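Local coordinates for acyl-CoA dehydrogenase (Geobacillus kaustophilus, PDB 2PG0), which probably catalyses the FAD-dependent introduction of an alpha-beta double bond into thioester-bound acyl chains, at residues S188-G202 / E217-L231. Sequence-based numbering, arbitrary orientation.
Sequences SLLVVERDTPGFTRG and ELFFQDAKVPAYNLL
F199 and F220 form a non-hydrogen-bonded antiparallel pair in the beta-sheet middle domain of the acyl-CoA dehydrogenase fold, where 188-202 and 217-231 join two sheets. The 199-201/217-220 ladder is set by reciprocal bonds between T200 and F219, T200 N donating to F219 O in the carbonyl plane. From CB, the F199 side chain runs with CG anti to the backbone N (chi1 167°), which lays its ring alongside that of F220. CG and CD1 both meet F220 CE1, CD1 at 3.5 Å; CE1 touches L218 CD2 at 3.8 Å, and CZ lies against one face of the R201 guanidinium, toward its rim; NE and NH2 of R201 bond to the carbonyls of G164 and A167. The rings are near parallel (11°) but slid apart, centroids 5.3 Å from each other, while V192 CG1 sits over one face of the F199 ring, toward its rim. Cutting F199 back to an alanine is likely to leave F220 CE1, L218 CD2 and V192 CG1 without their shared ring and open a gap between the sheets. V225 continues this apolar layer: its CG2 meets V192 CG2 and T196 CG2, and its CG1 reaches L190 CG at 3.8 Å. In the 3-10 segment 227-229, N229 grips V191 twice: its O accepts V191 N, and its ND2 gives V191 O a bent bond of 2.9 Å (131° at the hydrogen), tilted out of the amide plane.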
loop_
_atom_site.group_PDB
_atom_site.type_symbol
_atom_site.label_atom_id
_atom_site.label_comp_id
_atom_site.label_asym_id
_atom_site.label_seq_id
_atom_site.Cartn_x
_atom_site.Cartn_y
_atom_site.Cartn_z
ATOM N N SER A 188 30.261 27.011 10.092
ATOM C CA SER A 188 31.610 26.471 10.106
ATOM C C SER A 188 31.637 25.169 10.883
ATOM O O SER A 188 30.762 24.922 11.714
ATOM C CB SER A 188 32.564 27.464 10.765
ATOM O OG SER A 188 32.617 28.672 10.030
ATOM N N LEU A 189 32.640 24.343 10.613
ATOM C CA LEU A 189 32.858 23.127 11.392
ATOM C C LEU A 189 34.008 23.335 12.368
ATOM O O LEU A 189 35.087 23.772 11.985
ATOM C CB LEU A 189 33.104 21.913 10.485
ATOM C CG LEU A 189 31.999 21.577 9.473
ATOM C CD1 LEU A 189 32.323 20.288 8.726
ATOM C CD2 LEU A 189 30.618 21.498 10.136
ATOM N N LEU A 190 33.752 23.035 13.634
ATOM C CA LEU A 190 34.728 23.227 14.692
ATOM C C LEU A 190 34.857 21.935 15.502
ATOM O O LEU A 190 33.859 21.388 15.971
ATOM C CB LEU A 190 34.286 24.400 15.576
ATOM C CG LEU A 190 35.153 24.919 16.724
ATOM C CD1 LEU A 190 36.491 25.454 16.224
ATOM C CD2 LEU A 190 34.399 26.004 17.466
ATOM N N VAL A 191 36.082 21.439 15.645
ATOM C CA VAL A 191 36.320 20.225 16.431
ATOM C C VAL A 191 36.362 20.564 17.922
ATOM O O VAL A 191 37.168 21.395 18.358
ATOM C CB VAL A 191 37.629 19.502 15.994
ATOM C CG1 VAL A 191 37.911 18.298 16.891
ATOM C CG2 VAL A 191 37.549 19.087 14.532
ATOM N N VAL A 192 35.489 19.932 18.699
ATOM C CA VAL A 192 35.464 20.148 20.144
ATOM C C VAL A 192 35.993 18.908 20.850
ATOM O O VAL A 192 35.494 17.802 20.646
ATOM C CB VAL A 192 34.056 20.531 20.662
ATOM C CG1 VAL A 192 34.047 20.664 22.189
ATOM C CG2 VAL A 192 33.595 21.838 20.021
ATOM N N GLU A 193 37.012 19.103 21.680
ATOM C CA GLU A 193 37.665 17.993 22.365
ATOM C C GLU A 193 37.064 17.767 23.747
ATOM O O GLU A 193 36.507 18.683 24.347
ATOM C CB GLU A 193 39.175 18.247 22.451
ATOM C CG GLU A 193 39.853 18.301 21.094
ATOM C CD GLU A 193 41.337 18.613 21.176
ATOM O OE1 GLU A 193 41.688 19.719 21.638
ATOM O OE2 GLU A 193 42.150 17.752 20.763
ATOM N N ARG A 194 37.168 16.535 24.244
ATOM C CA ARG A 194 36.737 16.199 25.599
ATOM C C ARG A 194 37.388 17.155 26.609
ATOM O O ARG A 194 38.505 17.617 26.389
ATOM C CB ARG A 194 37.092 14.740 25.923
ATOM C CG ARG A 194 36.737 14.291 27.346
ATOM C CD ARG A 194 37.032 12.807 27.584
ATOM N NE ARG A 194 36.142 11.927 26.823
ATOM C CZ ARG A 194 34.885 11.631 27.155
ATOM N NH1 ARG A 194 34.330 12.146 28.245
ATOM N NH2 ARG A 194 34.172 10.813 26.386
ATOM N N ASP A 195 36.670 17.462 27.690
ATOM C CA ASP A 195 37.166 18.320 28.788
ATOM C C ASP A 195 37.390 19.796 28.414
ATOM O O ASP A 195 38.045 20.544 29.152
ATOM C CB ASP A 195 38.411 17.715 29.469
ATOM C CG ASP A 195 38.123 16.379 30.150
ATOM O OD1 ASP A 195 36.995 16.173 30.661
ATOM O OD2 ASP A 195 39.032 15.524 30.175
ATOM N N THR A 196 36.831 20.211 27.277
ATOM C CA THR A 196 36.753 21.623 26.907
ATOM C C THR A 196 35.960 22.361 27.984
ATOM O O THR A 196 34.875 21.912 28.361
ATOM C CB THR A 196 36.057 21.795 25.534
ATOM O OG1 THR A 196 36.857 21.187 24.520
ATOM C CG2 THR A 196 35.850 23.277 25.186
ATOM N N PRO A 197 36.510 23.479 28.512
ATOM C CA PRO A 197 35.744 24.248 29.495
ATOM C C PRO A 197 34.442 24.755 28.867
ATOM O O PRO A 197 34.464 25.235 27.735
ATOM C CB PRO A 197 36.673 25.428 29.823
ATOM C CG PRO A 197 38.043 24.963 29.432
ATOM C CD PRO A 197 37.829 24.082 28.244
ATOM N N GLY A 198 33.330 24.604 29.582
ATOM C CA GLY A 198 32.013 25.049 29.095
ATOM C C GLY A 198 31.226 24.021 28.287
ATOM O O GLY A 198 30.070 24.264 27.918
ATOM N N PHE A 199 31.858 22.882 28.015
ATOM C CA PHE A 199 31.264 21.794 27.242
ATOM C C PHE A 199 30.809 20.701 28.197
ATOM O O PHE A 199 31.621 20.119 28.921
ATOM C CB PHE A 199 32.292 21.271 26.221
ATOM C CG PHE A 199 31.931 19.949 25.574
ATOM C CD1 PHE A 199 30.651 19.713 25.070
ATOM C CD2 PHE A 199 32.899 18.954 25.427
ATOM C CE1 PHE A 199 30.334 18.488 24.459
ATOM C CE2 PHE A 199 32.594 17.735 24.812
ATOM C CZ PHE A 199 31.306 17.503 24.336
ATOM N N THR A 200 29.503 20.448 28.221
ATOM C CA THR A 200 28.947 19.375 29.033
ATOM C C THR A 200 28.043 18.480 28.189
ATOM O O THR A 200 27.726 18.799 27.039
ATOM C CB THR A 200 28.161 19.898 30.263
ATOM O OG1 THR A 200 27.057 20.701 29.826
ATOM C CG2 THR A 200 29.069 20.713 31.188
ATOM N N ARG A 201 27.638 17.357 28.772
ATOM C CA ARG A 201 26.822 16.383 28.068
ATOM C C ARG A 201 25.605 16.029 28.918
ATOM O O ARG A 201 25.655 16.081 30.153
ATOM C CB ARG A 201 27.669 15.147 27.732
ATOM C CG ARG A 201 29.002 15.514 27.063
ATOM C CD ARG A 201 30.102 14.500 27.308
ATOM N NE ARG A 201 30.329 13.716 26.109
ATOM C CZ ARG A 201 31.460 13.677 25.410
ATOM N NH1 ARG A 201 32.549 14.352 25.783
ATOM N NH2 ARG A 201 31.496 12.923 24.330
ATOM N N GLY A 202 24.501 15.695 28.257
ATOM C CA GLY A 202 23.309 15.276 28.973
ATOM C C GLY A 202 23.405 13.817 29.371
ATOM O O GLY A 202 24.311 13.100 28.932
ATOM N N GLU A 217 22.460 14.611 24.395
ATOM C CA GLU A 217 22.517 16.023 24.039
ATOM C C GLU A 217 23.866 16.585 24.477
ATOM O O GLU A 217 24.470 16.085 25.431
ATOM C CB GLU A 217 21.384 16.804 24.707
ATOM C CG GLU A 217 19.988 16.393 24.252
ATOM C CD GLU A 217 18.928 17.396 24.668
ATOM O OE1 GLU A 217 18.605 17.468 25.874
ATOM O OE2 GLU A 217 18.416 18.113 23.781
ATOM N N LEU A 218 24.328 17.613 23.768
ATOM C CA LEU A 218 25.573 18.303 24.098
ATOM C C LEU A 218 25.259 19.758 24.388
ATOM O O LEU A 218 24.431 20.360 23.707
ATOM C CB LEU A 218 26.580 18.207 22.948
ATOM C CG LEU A 218 26.983 16.803 22.470
ATOM C CD1 LEU A 218 27.913 16.892 21.270
ATOM C CD2 LEU A 218 27.624 15.976 23.586
ATOM N N PHE A 219 25.934 20.317 25.391
ATOM C CA PHE A 219 25.691 21.692 25.819
ATOM C C PHE A 219 26.978 22.497 25.774
ATOM O O PHE A 219 28.022 22.049 26.259
ATOM C CB PHE A 219 25.092 21.715 27.225
ATOM C CG PHE A 219 23.809 20.937 27.347
ATOM C CD1 PHE A 219 22.593 21.514 26.986
ATOM C CD2 PHE A 219 23.815 19.628 27.825
ATOM C CE1 PHE A 219 21.396 20.791 27.098
ATOM C CE2 PHE A 219 22.621 18.898 27.937
ATOM C CZ PHE A 219 21.413 19.487 27.567
ATOM N N PHE A 220 26.893 23.677 25.168
ATOM C CA PHE A 220 28.022 24.586 25.078
ATOM C C PHE A 220 27.602 25.890 25.737
ATOM O O PHE A 220 26.768 26.631 25.198
ATOM C CB PHE A 220 28.437 24.805 23.616
ATOM C CG PHE A 220 28.719 23.525 22.858
ATOM C CD1 PHE A 220 29.959 22.894 22.958
ATOM C CD2 PHE A 220 27.743 22.949 22.046
ATOM C CE1 PHE A 220 30.220 21.712 22.262
ATOM C CE2 PHE A 220 27.995 21.767 21.348
ATOM C CZ PHE A 220 29.234 21.146 21.456
ATOM N N GLN A 221 28.148 26.129 26.926
ATOM C CA GLN A 221 27.913 27.357 27.674
ATOM C C GLN A 221 29.244 28.095 27.778
ATOM O O GLN A 221 30.082 27.773 28.625
ATOM C CB GLN A 221 27.305 27.045 29.050
ATOM C CG GLN A 221 25.897 26.421 28.950
ATOM C CD GLN A 221 25.413 25.743 30.227
ATOM O OE1 GLN A 221 25.089 24.548 30.217
ATOM N NE2 GLN A 221 25.344 26.501 31.329
ATOM N N ASP A 222 29.431 29.061 26.878
ATOM C CA ASP A 222 30.701 29.774 26.700
ATOM C C ASP A 222 31.882 28.816 26.573
ATOM O O ASP A 222 32.901 28.972 27.251
ATOM C CB ASP A 222 30.934 30.780 27.830
ATOM C CG ASP A 222 29.946 31.925 27.792
ATOM O OD1 ASP A 222 29.800 32.556 26.717
ATOM O OD2 ASP A 222 29.312 32.182 28.835
ATOM N N ALA A 223 31.725 27.823 25.701
ATOM C CA ALA A 223 32.746 26.807 25.488
ATOM C C ALA A 223 33.966 27.455 24.861
ATOM O O ALA A 223 33.857 28.125 23.834
ATOM C CB ALA A 223 32.211 25.698 24.605
ATOM N N LYS A 224 35.119 27.262 25.499
ATOM C CA LYS A 224 36.370 27.879 25.057
ATOM C C LYS A 224 37.142 26.902 24.175
ATOM O O LYS A 224 37.836 26.012 24.675
ATOM C CB LYS A 224 37.209 28.309 26.270
ATOM C CG LYS A 224 38.190 29.436 25.986
ATOM C CD LYS A 224 39.099 29.714 27.189
ATOM C CE LYS A 224 40.057 30.878 26.917
ATOM N NZ LYS A 224 39.338 32.165 26.641
ATOM N N VAL A 225 37.002 27.065 22.863
ATOM C CA VAL A 225 37.590 26.144 21.894
ATOM C C VAL A 225 38.733 26.824 21.141
ATOM O O VAL A 225 38.525 27.882 20.546
ATOM C CB VAL A 225 36.523 25.627 20.880
ATOM C CG1 VAL A 225 37.126 24.600 19.928
ATOM C CG2 VAL A 225 35.327 25.031 21.609
ATOM N N PRO A 226 39.944 26.223 21.162
ATOM C CA PRO A 226 41.073 26.796 20.419
ATOM C C PRO A 226 40.727 27.040 18.954
ATOM O O PRO A 226 40.081 26.200 18.324
ATOM C CB PRO A 226 42.153 25.710 20.522
ATOM C CG PRO A 226 41.830 24.972 21.759
ATOM C CD PRO A 226 40.328 24.987 21.871
ATOM N N ALA A 227 41.156 28.185 18.427
ATOM C CA ALA A 227 40.948 28.532 17.022
ATOM C C ALA A 227 41.604 27.519 16.076
ATOM O O ALA A 227 41.160 27.349 14.936
ATOM C CB ALA A 227 41.467 29.931 16.745
ATOM N N TYR A 228 42.660 26.866 16.566
ATOM C CA TYR A 228 43.334 25.763 15.881
ATOM C C TYR A 228 42.363 24.649 15.464
ATOM O O TYR A 228 42.613 23.936 14.492
ATOM C CB TYR A 228 44.422 25.179 16.801
ATOM C CG TYR A 228 45.072 23.904 16.300
ATOM C CD1 TYR A 228 46.274 23.946 15.590
ATOM C CD2 TYR A 228 44.491 22.649 16.542
ATOM C CE1 TYR A 228 46.878 22.775 15.127
ATOM C CE2 TYR A 228 45.084 21.477 16.075
ATOM C CZ TYR A 228 46.280 21.549 15.375
ATOM O OH TYR A 228 46.882 20.400 14.912
ATOM N N ASN A 229 41.270 24.507 16.216
ATOM C CA ASN A 229 40.311 23.413 16.021
ATOM C C ASN A 229 39.291 23.631 14.904
ATOM O O ASN A 229 38.435 22.771 14.674
ATOM C CB ASN A 229 39.583 23.097 17.329
ATOM C CG ASN A 229 40.440 22.318 18.306
ATOM O OD1 ASN A 229 41.637 22.142 18.099
ATOM N ND2 ASN A 229 39.826 21.845 19.381
ATOM N N LEU A 230 39.364 24.780 14.236
ATOM C CA LEU A 230 38.554 25.025 13.048
ATOM C C LEU A 230 38.904 24.013 11.966
ATOM O O LEU A 230 40.074 23.829 11.623
ATOM C CB LEU A 230 38.741 26.456 12.521
ATOM C CG LEU A 230 37.988 26.800 11.225
ATOM C CD1 LEU A 230 36.470 26.828 11.447
ATOM C CD2 LEU A 230 38.468 28.120 10.633
ATOM N N LEU A 231 37.879 23.345 11.450
ATOM C CA LEU A 231 38.056 22.377 10.380
ATOM C C LEU A 231 37.679 23.023 9.052
ATOM O O LEU A 231 36.508 23.345 8.817
ATOM C CB LEU A 231 37.209 21.124 10.651
ATOM C CG LEU A 231 37.499 19.819 9.909
ATOM C CD1 LEU A 231 38.928 19.331 10.147
ATOM C CD2 LEU A 231 36.495 18.760 10.346
HETATM O O HOH W 1 34.339 25.136 8.629
HETATM O O HOH W 2 27.703 23.386 29.405
#